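Local coordinates for peptidoglycan glycosyltransferase (Burkholderia ambifaria, PDB 5UY7), which belongs to the penicillin-binding proteins and carries a transpeptidase-family domain of the beta-lactamase clan, preceded in sequence by a dimerisation domain, at residues Ile203-Ile206 with Ala207-Leu211; Leu390-Leu393 with Ala394-Tyr397; Ile400-Asp403 with Gly404-Met407. All blocks are in the same frame, centred on the assembly; numbering follows the deposited sequence.

In the fold
All three contacts are local and follow one another along the chain. Contact 1 sits on helix 201-217, which packs on helix 509-526 and on strand 235-241, an outermost strand of the five-stranded antiparallel sheet. Contact 2, on helix 390-401, meets that sheet through strands 222-229, 477-485 and 492-499; its centre is about 18 Å from that of contact 1, with no touch between them. Contact 3 closes the same helix 390-401, about 12 Å from contact 2 centre to centre, and Met406 CG comes within 3.3 Å of Arg395 O. Tyr397 of contact 2 touches part of what is probably the SxxK motif (Ser270, Lys273), the signature of this family's active site.

Contact 1: Ile203-Ile206 with Ala207-Leu211; sequences IQYI and AYANL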
ATOM      1  N   ILE A 203       7.447   9.180 -17.640  1.00 19.11           N
ATOM      2  CA  ILE A 203       6.604   8.648 -16.574  0.57 16.11           C
ATOM      3  C   ILE A 203       6.154   9.766 -15.643  1.00 16.26           C
ATOM      4  O   ILE A 203       5.024   9.741 -15.139  1.00 17.47           O
ATOM      5  CB  ILE A 203       7.336   7.527 -15.813  0.57 16.32           C
ATOM      6  CG1 ILE A 203       7.650   6.373 -16.772  0.57 19.42           C
ATOM      7  CG2 ILE A 203       6.484   7.018 -14.653  0.57 18.40           C
ATOM      8  CD1 ILE A 203       8.436   5.221 -16.148  0.57 15.47           C
ATOM      9  N   GLN A 204       7.011  10.764 -15.413  1.00 15.47           N
ATOM     10  CA  GLN A 204       6.597  11.937 -14.648  1.00 15.61           C
ATOM     11  C   GLN A 204       5.401  12.618 -15.309  1.00 17.15           C
ATOM     12  O   GLN A 204       4.445  13.006 -14.629  1.00 17.14           O
ATOM     13  CB  GLN A 204       7.774  12.913 -14.515  1.00 17.57           C
ATOM     14  CG  GLN A 204       7.478  14.181 -13.723  1.00 19.08           C
ATOM     15  CD  GLN A 204       7.596  13.969 -12.229  1.00 21.31           C
ATOM     16  OE1 GLN A 204       7.743  12.839 -11.775  1.00 19.94           O
ATOM     17  NE2 GLN A 204       7.550  15.055 -11.458  1.00 21.76           N
ATOM     18  N   TYR A 205       5.434  12.763 -16.641  1.00 16.46           N
ATOM     19  CA  TYR A 205       4.295  13.354 -17.337  1.00 16.71           C
ATOM     20  C   TYR A 205       3.049  12.486 -17.191  1.00 17.92           C
ATOM     21  O   TYR A 205       1.941  13.004 -16.983  1.00 17.35           O
ATOM     22  CB  TYR A 205       4.623  13.570 -18.816  1.00 18.84           C
ATOM     23  CG  TYR A 205       3.403  13.963 -19.607  1.00 16.51           C
ATOM     24  CD1 TYR A 205       2.857  15.232 -19.487  1.00 18.89           C
ATOM     25  CD2 TYR A 205       2.757  13.043 -20.424  1.00 19.44           C
ATOM     26  CE1 TYR A 205       1.717  15.589 -20.199  1.00 21.45           C
ATOM     27  CE2 TYR A 205       1.635  13.381 -21.114  1.00 22.16           C
ATOM     28  CZ  TYR A 205       1.115  14.647 -21.001  1.00 23.89           C
ATOM     29  OH  TYR A 205      -0.007  14.957 -21.716  1.00 30.27           O
ATOM     30  N   ILE A 206       3.206  11.164 -17.307  1.00 16.48           N
ATOM     31  CA  ILE A 206       2.066  10.261 -17.144  1.00 18.27           C
ATOM     32  C   ILE A 206       1.438  10.447 -15.774  1.00 17.94           C
ATOM     33  O   ILE A 206       0.212  10.558 -15.636  1.00 17.96           O
ATOM     34  CB  ILE A 206       2.504   8.801 -17.360  1.00 14.98           C
ATOM     35  CG1 ILE A 206       2.706   8.524 -18.846  1.00 18.20           C
ATOM     36  CG2 ILE A 206       1.481   7.846 -16.766  1.00 16.52           C
ATOM     37  CD1 ILE A 206       3.414   7.217 -19.113  1.00 16.66           C
ATOM     38  N   ALA A 207       2.275  10.483 -14.732  1.00 14.74           N
ATOM     39  CA  ALA A 207       1.765  10.660 -13.380  1.00 16.29           C
ATOM     40  C   ALA A 207       1.113  12.026 -13.214  1.00 17.25           C
ATOM     41  O   ALA A 207       0.023  12.141 -12.640  1.00 18.45           O
ATOM     42  CB  ALA A 207       2.904  10.486 -12.376  1.00 17.58           C
ATOM     43  N   TYR A 208       1.757  13.069 -13.733  1.00 15.26           N
ATOM     44  CA  TYR A 208       1.214  14.416 -13.611  1.00 17.59           C
ATOM     45  C   TYR A 208      -0.125  14.546 -14.328  1.00 19.18           C
ATOM     46  O   TYR A 208      -1.100  15.062 -13.766  1.00 19.28           O
ATOM     47  CB  TYR A 208       2.224  15.413 -14.178  1.00 18.29           C
ATOM     48  CG  TYR A 208       1.669  16.786 -14.397  1.00 21.35           C
ATOM     49  CD1 TYR A 208       1.633  17.704 -13.370  1.00 22.11           C
ATOM     50  CD2 TYR A 208       1.190  17.166 -15.643  1.00 20.75           C
ATOM     51  CE1 TYR A 208       1.133  18.978 -13.579  1.00 25.41           C
ATOM     52  CE2 TYR A 208       0.683  18.420 -15.856  1.00 24.98           C
ATOM     53  CZ  TYR A 208       0.652  19.317 -14.818  1.00 23.16           C
ATOM     54  OH  TYR A 208       0.143  20.573 -15.053  1.00 27.73           O
ATOM     55  N   ALA A 209      -0.183  14.107 -15.586  1.00 18.49           N
ATOM     56  CA  ALA A 209      -1.397  14.279 -16.376  1.00 17.33           C
ATOM     57  C   ALA A 209      -2.574  13.557 -15.740  1.00 18.33           C
ATOM     58  O   ALA A 209      -3.679  14.108 -15.647  1.00 20.33           O
ATOM     59  CB  ALA A 209      -1.162  13.771 -17.794  1.00 18.58           C
ATOM     60  N   ASN A 210      -2.356  12.320 -15.291  1.00 16.69           N
ATOM     61  CA  ASN A 210      -3.455  11.568 -14.712  1.00 15.65           C
ATOM     62  C   ASN A 210      -3.857  12.125 -13.357  1.00 17.51           C
ATOM     63  O   ASN A 210      -5.050  12.142 -13.018  1.00 20.25           O
ATOM     64  CB  ASN A 210      -3.081  10.087 -14.597  1.00 17.57           C
ATOM     65  CG  ASN A 210      -3.166   9.376 -15.923  1.00 20.54           C
ATOM     66  OD1 ASN A 210      -4.233   9.304 -16.529  1.00 20.16           O
ATOM     67  ND2 ASN A 210      -2.042   8.837 -16.389  1.00 21.72           N
ATOM     68  N   LEU A 211      -2.879  12.572 -12.563  1.00 17.17           N
ATOM     69  CA  LEU A 211      -3.202  13.104 -11.244  1.00 17.19           C
ATOM     70  C   LEU A 211      -3.928  14.435 -11.356  1.00 18.70           C
ATOM     71  O   LEU A 211      -4.898  14.679 -10.627  1.00 19.11           O
ATOM     72  CB  LEU A 211      -1.928  13.252 -10.410  1.00 18.94           C
ATOM     73  CG  LEU A 211      -2.127  13.736  -8.979  1.00 19.46           C
ATOM     74  CD1 LEU A 211      -2.889  12.701  -8.155  1.00 19.78           C
ATOM     75  CD2 LEU A 211      -0.753  14.063  -8.383  1.00 22.77           C
TER
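Ile206 O meets the side chain of Asn210 one helical turn on, and accepts from both the backbone N and the amide of that residue. Followed outward, Asn210 CB lies 3.5 Å and Asn210 CG 3.6 Å from Ile206 O. CG stands anti to the carbonyl carbon (chi1 -77°), beside the backbone N, which turns the amide back along the helix. At the tip, Asn210 ND2 reaches Ile206 O at 2.9 Å, but the bond is bent, 131° at the hydrogen, and comes from above the carbonyl plane. Asn210 N bonds to Ile206 O at 3.1 Å from the opposite face, so two donors straddle the oxygen. Asn210 ND2 also passes 3.7 Å from Ile206 CG2, the two side chains lying side by side, and it has a second acceptor in Asp522. Elsewhere, Ala209 CB sits over one face of the Tyr205 ring, 4.3 Å from its centroid and 20° off the normal, a CH-pi contact offset toward the rim. Regular i to i+4 bonds, such as Tyr208 N to Gln204 O at 2.8 Å, identify an alpha helix, here packed on outermost strand 235-241 and helix 509-526 in a penicillin-binding transpeptidase fold.

Contact 2: Leu390-Leu393 with Ala394-Tyr397; sequences LFQL and ARAY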
ATOM      1  N   LEU A 390       2.864   9.084   2.229  1.00 19.66           N
ATOM      2  CA  LEU A 390       2.688   8.279   1.021  1.00 18.81           C
ATOM      3  C   LEU A 390       4.022   7.708   0.550  1.00 18.34           C
ATOM      4  O   LEU A 390       4.082   6.566   0.073  1.00 18.11           O
ATOM      5  CB  LEU A 390       2.034   9.100  -0.090  1.00 19.57           C
ATOM      6  CG  LEU A 390       1.631   8.285  -1.330  1.00 17.20           C
ATOM      7  CD1 LEU A 390       0.509   7.320  -0.987  1.00 19.00           C
ATOM      8  CD2 LEU A 390       1.201   9.240  -2.448  1.00 18.44           C
ATOM      9  N   PHE A 391       5.101   8.482   0.694  1.00 18.90           N
ATOM     10  CA  PHE A 391       6.429   7.976   0.362  1.00 19.04           C
ATOM     11  C   PHE A 391       6.734   6.706   1.143  1.00 21.45           C
ATOM     12  O   PHE A 391       7.203   5.709   0.579  1.00 19.52           O
ATOM     13  CB  PHE A 391       7.489   9.044   0.649  1.00 19.82           C
ATOM     14  CG  PHE A 391       8.874   8.667   0.186  1.00 23.94           C
ATOM     15  CD1 PHE A 391       9.686   7.846   0.957  1.00 28.86           C
ATOM     16  CD2 PHE A 391       9.367   9.142  -1.021  1.00 27.72           C
ATOM     17  CE1 PHE A 391      10.956   7.497   0.523  1.00 29.82           C
ATOM     18  CE2 PHE A 391      10.639   8.797  -1.454  1.00 26.86           C
ATOM     19  CZ  PHE A 391      11.429   7.976  -0.682  1.00 28.33           C
ATOM     20  N   GLN A 392       6.475   6.726   2.456  1.00 19.13           N
ATOM     21  CA  GLN A 392       6.740   5.545   3.270  1.00 17.21           C
ATOM     22  C   GLN A 392       5.937   4.340   2.794  1.00 17.26           C
ATOM     23  O   GLN A 392       6.441   3.212   2.803  1.00 17.42           O
ATOM     24  CB  GLN A 392       6.429   5.834   4.735  1.00 19.66           C
ATOM     25  CG  GLN A 392       7.503   6.636   5.437  1.00 20.13           C
ATOM     26  CD  GLN A 392       7.080   7.017   6.842  1.00 20.63           C
ATOM     27  OE1 GLN A 392       5.892   7.190   7.104  1.00 21.31           O
ATOM     28  NE2 GLN A 392       8.045   7.133   7.752  1.00 22.26           N
ATOM     29  N   LEU A 393       4.681   4.550   2.395  1.00 17.98           N
ATOM     30  CA  LEU A 393       3.866   3.432   1.919  1.00 16.13           C
ATOM     31  C   LEU A 393       4.385   2.889   0.595  1.00 17.34           C
ATOM     32  O   LEU A 393       4.427   1.668   0.389  1.00 16.53           O
ATOM     33  CB  LEU A 393       2.408   3.871   1.771  1.00 16.90           C
ATOM     34  CG  LEU A 393       1.658   4.131   3.081  1.00 16.40           C
ATOM     35  CD1 LEU A 393       0.266   4.679   2.761  1.00 19.95           C
ATOM     36  CD2 LEU A 393       1.565   2.853   3.921  1.00 16.10           C
ATOM     37  N   ALA A 394       4.762   3.775  -0.325  1.00 15.18           N
ATOM     38  CA  ALA A 394       5.314   3.313  -1.595  1.00 13.92           C
ATOM     39  C   ALA A 394       6.550   2.458  -1.358  1.00 18.21           C
ATOM     40  O   ALA A 394       6.679   1.364  -1.922  1.00 15.98           O
ATOM     41  CB  ALA A 394       5.641   4.501  -2.500  1.00 14.97           C
ATOM     42  N   ARG A 395       7.452   2.921  -0.486  1.00 18.36           N
ATOM     43  CA  ARG A 395       8.653   2.148  -0.177  0.52 16.16           C
ATOM     44  C   ARG A 395       8.299   0.819   0.475  1.00 17.26           C
ATOM     45  O   ARG A 395       8.851  -0.231   0.109  1.00 17.24           O
ATOM     46  CB  ARG A 395       9.579   2.966   0.727  0.52 19.89           C
ATOM     47  CG  ARG A 395      10.805   2.207   1.206  0.52 22.55           C
ATOM     48  CD  ARG A 395      11.709   3.091   2.062  0.52 25.78           C
ATOM     49  NE  ARG A 395      10.994   3.671   3.197  0.52 24.99           N
ATOM     50  CZ  ARG A 395      11.508   4.572   4.028  0.52 34.33           C
ATOM     51  NH1 ARG A 395      12.751   5.008   3.859  0.52 33.31           N
ATOM     52  NH2 ARG A 395      10.778   5.039   5.030  0.52 41.14           N
ATOM     53  N   ALA A 396       7.378   0.842   1.442  1.00 15.33           N
ATOM     54  CA  ALA A 396       6.978  -0.397   2.106  1.00 16.42           C
ATOM     55  C   ALA A 396       6.448  -1.425   1.111  1.00 17.65           C
ATOM     56  O   ALA A 396       6.754  -2.619   1.223  1.00 15.97           O
ATOM     57  CB  ALA A 396       5.933  -0.100   3.186  1.00 16.00           C
ATOM     58  N   TYR A 397       5.669  -0.986   0.111  1.00 14.29           N
ATOM     59  CA  TYR A 397       5.112  -1.954  -0.836  1.00 13.56           C
ATOM     60  C   TYR A 397       6.183  -2.564  -1.738  1.00 15.23           C
ATOM     61  O   TYR A 397       5.946  -3.632  -2.317  1.00 13.72           O
ATOM     62  CB  TYR A 397       3.980  -1.317  -1.662  1.00 14.08           C
ATOM     63  CG  TYR A 397       2.616  -1.580  -1.039  1.00 11.94           C
ATOM     64  CD1 TYR A 397       2.244  -0.962   0.154  1.00 12.92           C
ATOM     65  CD2 TYR A 397       1.721  -2.478  -1.617  1.00 18.08           C
ATOM     66  CE1 TYR A 397       1.016  -1.227   0.756  1.00 15.45           C
ATOM     67  CE2 TYR A 397       0.486  -2.738  -1.029  1.00 18.24           C
ATOM     68  CZ  TYR A 397       0.140  -2.104   0.153  1.00 17.86           C
ATOM     69  OH  TYR A 397      -1.084  -2.385   0.735  1.00 18.43           O
TER
HETATM   70  O   HOH W   1       8.717   3.076   4.426  1.00 23.95           O
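Two torsions bring Gln392 and Arg395 together: in the conformer described here, Arg395 CG is anti to the backbone N (chi1 175°), and the chain then bends at chi3 (56°), carrying the guanidinium back toward the preceding turn. Gln392 runs outward extended beyond CG, and the two side chains cross at a slant, with amide and guanidinium planes 35° apart. Their closest approach is apolar against charged, Gln392 CG to Arg395 NH2 at 3.7 Å. A water links the Arg395 side chain to the backbone of Gln392. It accepts from Arg395 NE at 2.7 Å, in the guanidinium plane at its edge, and donates to Gln392 O at 2.8 Å. That carbonyl also takes the helical bond from Ala396 N at 2.9 Å, so it has two donors. The amide of Gln392 works elsewhere: its NE2 donates to Gln352 O and Ala363 O, and its OE1 accepts from Ser389 N. The edge of the Tyr397 ring comes up to a backbone oxygen, with Tyr397 CD1 3.4 Å from Leu393 O, while the hydroxyl bonds to Ile271 O. The positive charge of Arg395, spread over the guanidinium, probably polarises the bridging water and may strengthen its donation to Gln392 O.

Contact 3: Ile400-Asp403 with Gly404-Met407; sequences IAHD and GEMM
His402 O accepts from Glu405 N at 3.0 Å, the hydrogen bond that closes the turn between them. It is fairly straight at the hydrogen (166°), yet the donor stands well above the carbonyl plane. Asp403 and Gly404 occupy the two central positions, both with positive phi, consistent with a type I' turn. At Gly404 the backbone angles would jam a CB against the preceding carbonyl oxygen, so the lack of a side chain suits the position.

His402 leaves the helical conformation just after helix 390-401, and its ring meets the side chain of Glu405, the last residue of the turn, and that of Met407 just after it. Met407 bends at chi2 (-65°) and chi3, a fold that lays its sulfur over one face of the imidazole. SD is 3.7 Å from the centroid of the His402 ring and 16° off its normal, a sulfur-aromatic contact displaced toward the rim, nearest the ND1 and CE1 side. Met407 CE lies past the rim, 3.9 Å from His402 CE1. Glu405 runs alongside His402 and points the same way. Its OE1 stays 3.8 Å from His402 NE2, too far for a direct bond, with the carboxylate turned steeply to the ring. On the other nitrogen, His402 ND1 bonds to Val230 O, which would be expected to restrain the ring's rotation.

Gly404 and Met406 pair through backbone bonds with the chain segment around strand 423-424. The whole is a type I' beta turn linking the end of a helix to the short strand 405-406 of a two-stranded antiparallel sheet within the transpeptidase-family domain.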
ATOM      1  N   ILE A 400       6.867  -6.118  -0.716  1.00 15.33           N
ATOM      2  CA  ILE A 400       5.991  -7.159  -1.232  1.00 13.99           C
ATOM      3  C   ILE A 400       6.287  -7.407  -2.701  1.00 13.79           C
ATOM      4  O   ILE A 400       6.229  -8.544  -3.174  1.00 15.88           O
ATOM      5  CB  ILE A 400       4.521  -6.755  -1.000  1.00 13.39           C
ATOM      6  CG1 ILE A 400       4.220  -6.761   0.503  1.00 17.03           C
ATOM      7  CG2 ILE A 400       3.556  -7.677  -1.776  1.00 16.32           C
ATOM      8  CD1 ILE A 400       2.864  -6.143   0.841  1.00 16.81           C
ATOM      9  N   ALA A 401       6.638  -6.347  -3.437  1.00 14.19           N
ATOM     10  CA  ALA A 401       6.899  -6.483  -4.867  1.00 14.41           C
ATOM     11  C   ALA A 401       8.199  -7.222  -5.150  1.00 18.51           C
ATOM     12  O   ALA A 401       8.255  -8.039  -6.075  1.00 21.14           O
ATOM     13  CB  ALA A 401       6.948  -5.098  -5.523  1.00 15.57           C
ATOM     14  N   HIS A 402       9.252  -6.917  -4.397  1.00 16.55           N
ATOM     15  CA  HIS A 402      10.616  -7.398  -4.654  1.00 17.36           C
ATOM     16  C   HIS A 402      10.948  -8.607  -3.787  1.00 22.36           C
ATOM     17  O   HIS A 402      11.946  -8.628  -3.067  1.00 20.29           O
ATOM     18  CB  HIS A 402      11.610  -6.259  -4.422  1.00 18.35           C
ATOM     19  CG  HIS A 402      13.005  -6.535  -4.909  1.00 22.25           C
ATOM     20  ND1 HIS A 402      13.584  -5.818  -5.934  1.00 27.74           N
ATOM     21  CD2 HIS A 402      13.943  -7.423  -4.498  1.00 28.05           C
ATOM     22  CE1 HIS A 402      14.811  -6.264  -6.143  1.00 25.47           C
ATOM     23  NE2 HIS A 402      15.054  -7.236  -5.286  1.00 30.49           N
ATOM     24  N   ASP A 403      10.079  -9.621  -3.824  1.00 19.55           N
ATOM     25  CA  ASP A 403      10.346 -10.922  -3.211  1.00 21.69           C
ATOM     26  C   ASP A 403      10.722 -10.814  -1.734  1.00 18.09           C
ATOM     27  O   ASP A 403      11.556 -11.571  -1.229  1.00 19.89           O
ATOM     28  CB  ASP A 403      11.426 -11.669  -3.986  1.00 28.96           C
ATOM     29  CG  ASP A 403      10.926 -12.175  -5.321  1.00 45.78           C
ATOM     30  OD1 ASP A 403       9.726 -11.979  -5.610  1.00 45.11           O
ATOM     31  OD2 ASP A 403      11.725 -12.761  -6.077  1.00 54.59           O
ATOM     32  N   GLY A 404      10.088  -9.884  -1.029  1.00 15.57           N
ATOM     33  CA  GLY A 404      10.286  -9.761   0.399  1.00 16.69           C
ATOM     34  C   GLY A 404      11.355  -8.775   0.816  1.00 16.98           C
ATOM     35  O   GLY A 404      11.464  -8.479   2.011  1.00 18.40           O
ATOM     36  N   GLU A 405      12.122  -8.230  -0.127  1.00 16.89           N
ATOM     37  CA  GLU A 405      13.251  -7.356   0.184  1.00 17.66           C
ATOM     38  C   GLU A 405      12.864  -5.920  -0.142  1.00 21.21           C
ATOM     39  O   GLU A 405      12.640  -5.581  -1.309  1.00 21.93           O
ATOM     40  CB  GLU A 405      14.493  -7.776  -0.594  1.00 18.92           C
ATOM     41  CG  GLU A 405      15.726  -6.963  -0.198  1.00 22.33           C
ATOM     42  CD  GLU A 405      16.969  -7.379  -0.956  1.00 38.29           C
ATOM     43  OE1 GLU A 405      16.827  -7.948  -2.056  1.00 33.25           O
ATOM     44  OE2 GLU A 405      18.087  -7.143  -0.444  1.00 37.14           O
ATOM     45  N   MET A 406      12.775  -5.083   0.883  1.00 18.86           N
ATOM     46  CA  MET A 406      12.449  -3.678   0.673  1.00 19.34           C
ATOM     47  C   MET A 406      13.659  -2.935   0.125  1.00 23.53           C
ATOM     48  O   MET A 406      14.756  -3.005   0.685  1.00 22.50           O
ATOM     49  CB  MET A 406      11.982  -3.026   1.968  1.00 19.22           C
ATOM     50  CG  MET A 406      11.424  -1.634   1.703  1.00 21.27           C
ATOM     51  SD  MET A 406      10.794  -0.851   3.178  1.00 25.79           S
ATOM     52  CE  MET A 406      12.291  -0.525   4.069  1.00 25.01           C
ATOM     53  N   MET A 407      13.449  -2.195  -0.945  1.00 22.55           N
ATOM     54  CA  MET A 407      14.512  -1.515  -1.658  1.00 25.35           C
ATOM     55  C   MET A 407      14.734  -0.118  -1.094  1.00 18.27           C
ATOM     56  O   MET A 407      13.783   0.542  -0.667  1.00 22.27           O
ATOM     57  CB  MET A 407      14.161  -1.412  -3.140  1.00 29.49           C
ATOM     58  CG  MET A 407      13.979  -2.767  -3.797  1.00 26.95           C
ATOM     59  SD  MET A 407      15.549  -3.664  -3.787  1.00 36.03           S
ATOM     60  CE  MET A 407      16.428  -2.821  -5.088  1.00 43.58           C
TER